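Local coordinates for iodotyrosine deiodinase (Thermotoga neapolitana, PDB 6TYK) that removes halogen from halotyrosines such as 3-iodo-L-tyrosine and 3,5-diiodo-L-tyrosine, as an FMN-dependent homodimeric enzyme of the nitroreductase family, at the interface of chains A and B. Numbering follows the deposited sequence. Chains: chain A/B, iodotyrosine deiodinase.

The interface of chains A and B. Residues chain A 24, 28, 31, 48-50, 52; chain B 181-183.
B:Val181 puts its two methyls between helix 24-35 and strand 46-51 of chain A, at the apolar centre of a C-terminal strand exchange typical of nitroreductase-family homodimers. With CG1 anti to its own backbone N (chi1 -180°), the valine turns CG2 toward the helix, where it also meets A:Ile28 CD1. A:Leu31 comes in at about a right angle, its CD1 pressed to 3.5 Å from the same valine CG2. The other methyl of this leucine, CD2, sits 3.6 Å above the centre of the A:Phe48 ring, packing helix 24-35 of chain A on its own strand 46-51. Beside the valine, A:Ile50 lies alongside B:Tyr183 and points the same way, its CD1 4.0 Å from ring carbon CE2. The tyrosine reaches on past it to meet A:Leu24 tip to tip, the phenol OH 3.3 Å from methyl CD2. A:Glu52 lies side by side with the tyrosine, its carboxylate OE2 nearest ring carbons CD2 and CE2, 3.8 Å from CD2, with the two planes turned 47° apart. An alanine in place of B:Tyr183 would probably open a gap beside A:Ile50 and leave A:Leu24 without its partner across the interface. Next to these side chains the backbones pair as parallel strands, B:Arg182 giving its N to A:Phe48 O and taking A:Ile50 N on its own O, the latter bond 2.8 Å long and almost straight at the hydrogen. On the opposite side of the strand from the valine and tyrosine, A:Leu49 CD1 packs on B:Arg182 CB at 3.6 Å. From there the arginine extends to NE, and its guanidinium NH1 meets a water that also touches A:Phe48 O, each step 2.9 Å, so that this carbonyl is shared between the strand pairing and the polar rim.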
ATOM      1  N   LEU A  24      22.035  -7.263  -8.327  1.00 17.79           N
ATOM      2  CA  LEU A  24      20.856  -6.654  -8.915  1.00 18.68           C
ATOM      3  C   LEU A  24      19.634  -7.554  -8.787  1.00 17.45           C
ATOM      4  O   LEU A  24      18.530  -7.075  -8.534  1.00 17.09           O
ATOM      5  CB  LEU A  24      21.124  -6.323 -10.384  1.00 18.91           C
ATOM      6  CG  LEU A  24      19.962  -5.686 -11.141  1.00 20.92           C
ATOM      7  CD1 LEU A  24      19.562  -4.384 -10.477  1.00 21.13           C
ATOM      8  CD2 LEU A  24      20.325  -5.464 -12.605  1.00 21.15           C
ATOM      9  N   ILE A  28      15.685  -6.758  -8.038  1.00 15.19           N
ATOM     10  CA  ILE A  28      14.701  -7.110  -9.058  1.00 15.93           C
ATOM     11  C   ILE A  28      13.658  -8.096  -8.537  1.00 16.45           C
ATOM     12  O   ILE A  28      12.484  -7.980  -8.873  1.00 15.44           O
ATOM     13  CB  ILE A  28      15.364  -7.667 -10.336  1.00 16.74           C
ATOM     14  CG1 ILE A  28      16.240  -6.592 -10.986  1.00 17.68           C
ATOM     15  CG2 ILE A  28      14.305  -8.164 -11.317  1.00 18.84           C
ATOM     16  CD1 ILE A  28      15.481  -5.355 -11.406  1.00 20.08           C
ATOM     17  N   LEU A  31      10.920  -6.247  -6.931  1.00 12.26           N
ATOM     18  CA  LEU A  31      10.053  -5.587  -7.899  1.00 12.13           C
ATOM     19  C   LEU A  31       9.102  -6.601  -8.515  1.00 11.41           C
ATOM     20  O   LEU A  31       7.940  -6.305  -8.771  1.00 12.95           O
ATOM     21  CB  LEU A  31      10.869  -4.909  -8.993  1.00 12.38           C
ATOM     22  CG  LEU A  31      11.895  -3.902  -8.478  1.00 13.57           C
ATOM     23  CD1 LEU A  31      12.485  -3.171  -9.654  1.00 14.59           C
ATOM     24  CD2 LEU A  31      11.296  -2.912  -7.479  1.00 13.90           C
ATOM     25  N   PHE A  48       9.525   1.869 -11.868  1.00 11.06           N
ATOM     26  CA  PHE A  48      10.690   1.846 -11.002  1.00 11.90           C
ATOM     27  C   PHE A  48      11.896   2.454 -11.684  1.00 12.20           C
ATOM     28  O   PHE A  48      12.208   2.143 -12.839  1.00 13.75           O
ATOM     29  CB  PHE A  48      10.995   0.420 -10.562  1.00 12.91           C
ATOM     30  CG  PHE A  48       9.850  -0.246  -9.865  1.00 13.62           C
ATOM     31  CD1 PHE A  48       9.473   0.156  -8.584  1.00 13.76           C
ATOM     32  CD2 PHE A  48       9.155  -1.286 -10.471  1.00 15.90           C
ATOM     33  CE1 PHE A  48       8.424  -0.464  -7.931  1.00 15.55           C
ATOM     34  CE2 PHE A  48       8.098  -1.906  -9.820  1.00 16.57           C
ATOM     35  CZ  PHE A  48       7.739  -1.497  -8.550  1.00 16.63           C
ATOM     36  N   LEU A  49      12.568   3.329 -10.951  1.00 12.14           N
ATOM     37  CA  LEU A  49      13.811   3.930 -11.403  1.00 11.21           C
ATOM     38  C   LEU A  49      14.868   3.591 -10.368  1.00 11.16           C
ATOM     39  O   LEU A  49      14.739   3.953  -9.199  1.00 11.90           O
ATOM     40  CB  LEU A  49      13.664   5.446 -11.526  1.00 12.35           C
ATOM     41  CG  LEU A  49      14.894   6.210 -12.009  1.00 13.83           C
ATOM     42  CD1 LEU A  49      15.252   5.831 -13.440  1.00 14.29           C
ATOM     43  CD2 LEU A  49      14.673   7.709 -11.895  1.00 15.43           C
ATOM     44  N   ILE A  50      15.885   2.855 -10.792  1.00 11.15           N
ATOM     45  CA  ILE A  50      16.954   2.439  -9.907  1.00 11.50           C
ATOM     46  C   ILE A  50      18.120   3.399 -10.055  1.00 11.55           C
ATOM     47  O   ILE A  50      18.772   3.448 -11.100  1.00 12.43           O
ATOM     48  CB  ILE A  50      17.410   1.008 -10.234  1.00 13.20           C
ATOM     49  CG1 ILE A  50      16.211   0.050 -10.183  1.00 15.42           C
ATOM     50  CG2 ILE A  50      18.535   0.578  -9.294  1.00 15.02           C
ATOM     51  CD1 ILE A  50      16.531  -1.336 -10.664  1.00 18.02           C
ATOM     52  N   GLU A  52      21.791   4.527  -9.040  1.00 13.30           N
ATOM     53  CA  GLU A  52      23.029   4.034  -8.450  1.00 14.31           C
ATOM     54  C   GLU A  52      24.200   4.979  -8.649  1.00 14.96           C
ATOM     55  O   GLU A  52      25.176   4.895  -7.921  1.00 15.50           O
ATOM     56  CB  GLU A  52      23.401   2.683  -9.045  1.00 14.96           C
ATOM     57  CG  GLU A  52      22.440   1.574  -8.680  1.00 15.46           C
ATOM     58  CD  GLU A  52      22.716   0.330  -9.472  1.00 15.35           C
ATOM     59  OE1 GLU A  52      23.688  -0.386  -9.145  1.00 17.58           O
ATOM     60  OE2 GLU A  52      21.972   0.084 -10.441  1.00 17.72           O
TER
ATOM     61  N   VAL B 181      12.439  -1.992 -15.708  1.00 22.07           N
ATOM     62  CA  VAL B 181      13.064  -0.991 -14.863  1.00 21.52           C
ATOM     63  C   VAL B 181      13.801   0.038 -15.704  1.00 18.15           C
ATOM     64  O   VAL B 181      14.135  -0.210 -16.861  1.00 20.75           O
ATOM     65  CB  VAL B 181      14.034  -1.637 -13.864  1.00 26.51           C
ATOM     66  CG1 VAL B 181      14.668  -0.579 -12.990  1.00 30.53           C
ATOM     67  CG2 VAL B 181      13.298  -2.647 -13.008  1.00 27.41           C
ATOM     68  N   ARG B 182      14.022   1.205 -15.115  1.00 15.73           N
ATOM     69  CA  ARG B 182      14.899   2.201 -15.697  1.00 14.20           C
ATOM     70  C   ARG B 182      16.029   2.446 -14.718  1.00 14.27           C
ATOM     71  O   ARG B 182      15.894   2.152 -13.531  1.00 13.61           O
ATOM     72  CB  ARG B 182      14.129   3.489 -15.984  1.00 16.03           C
ATOM     73  CG  ARG B 182      13.173   3.375 -17.162  1.00 17.32           C
ATOM     74  CD  ARG B 182      12.360   4.649 -17.311  1.00 21.51           C
ATOM     75  NE  ARG B 182      11.598   4.690 -18.553  1.00 24.94           N
ATOM     76  CZ  ARG B 182      10.328   4.311 -18.662  1.00 27.22           C
ATOM     77  NH1 ARG B 182       9.672   3.846 -17.603  1.00 26.04           N
ATOM     78  NH2 ARG B 182       9.713   4.393 -19.832  1.00 28.14           N
ATOM     79  N   TYR B 183      17.142   2.977 -15.210  1.00 13.49           N
ATOM     80  CA  TYR B 183      18.291   3.265 -14.361  1.00 13.65           C
ATOM     81  C   TYR B 183      18.667   4.725 -14.393  1.00 14.51           C
ATOM     82  O   TYR B 183      18.767   5.336 -15.459  1.00 16.74           O
ATOM     83  CB  TYR B 183      19.503   2.450 -14.801  1.00 13.57           C
ATOM     84  CG  TYR B 183      19.300   0.975 -14.635  1.00 15.57           C
ATOM     85  CD1 TYR B 183      18.695   0.220 -15.639  1.00 16.81           C
ATOM     86  CD2 TYR B 183      19.689   0.332 -13.469  1.00 18.31           C
ATOM     87  CE1 TYR B 183      18.494  -1.132 -15.483  1.00 18.92           C
ATOM     88  CE2 TYR B 183      19.492  -1.019 -13.306  1.00 19.91           C
ATOM     89  CZ  TYR B 183      18.892  -1.747 -14.316  1.00 20.73           C
ATOM     90  OH  TYR B 183      18.685  -3.096 -14.159  1.00 27.11           O
TER
HETATM   91  O   HOH W   1      10.489   2.463 -15.189  1.00 25.25           O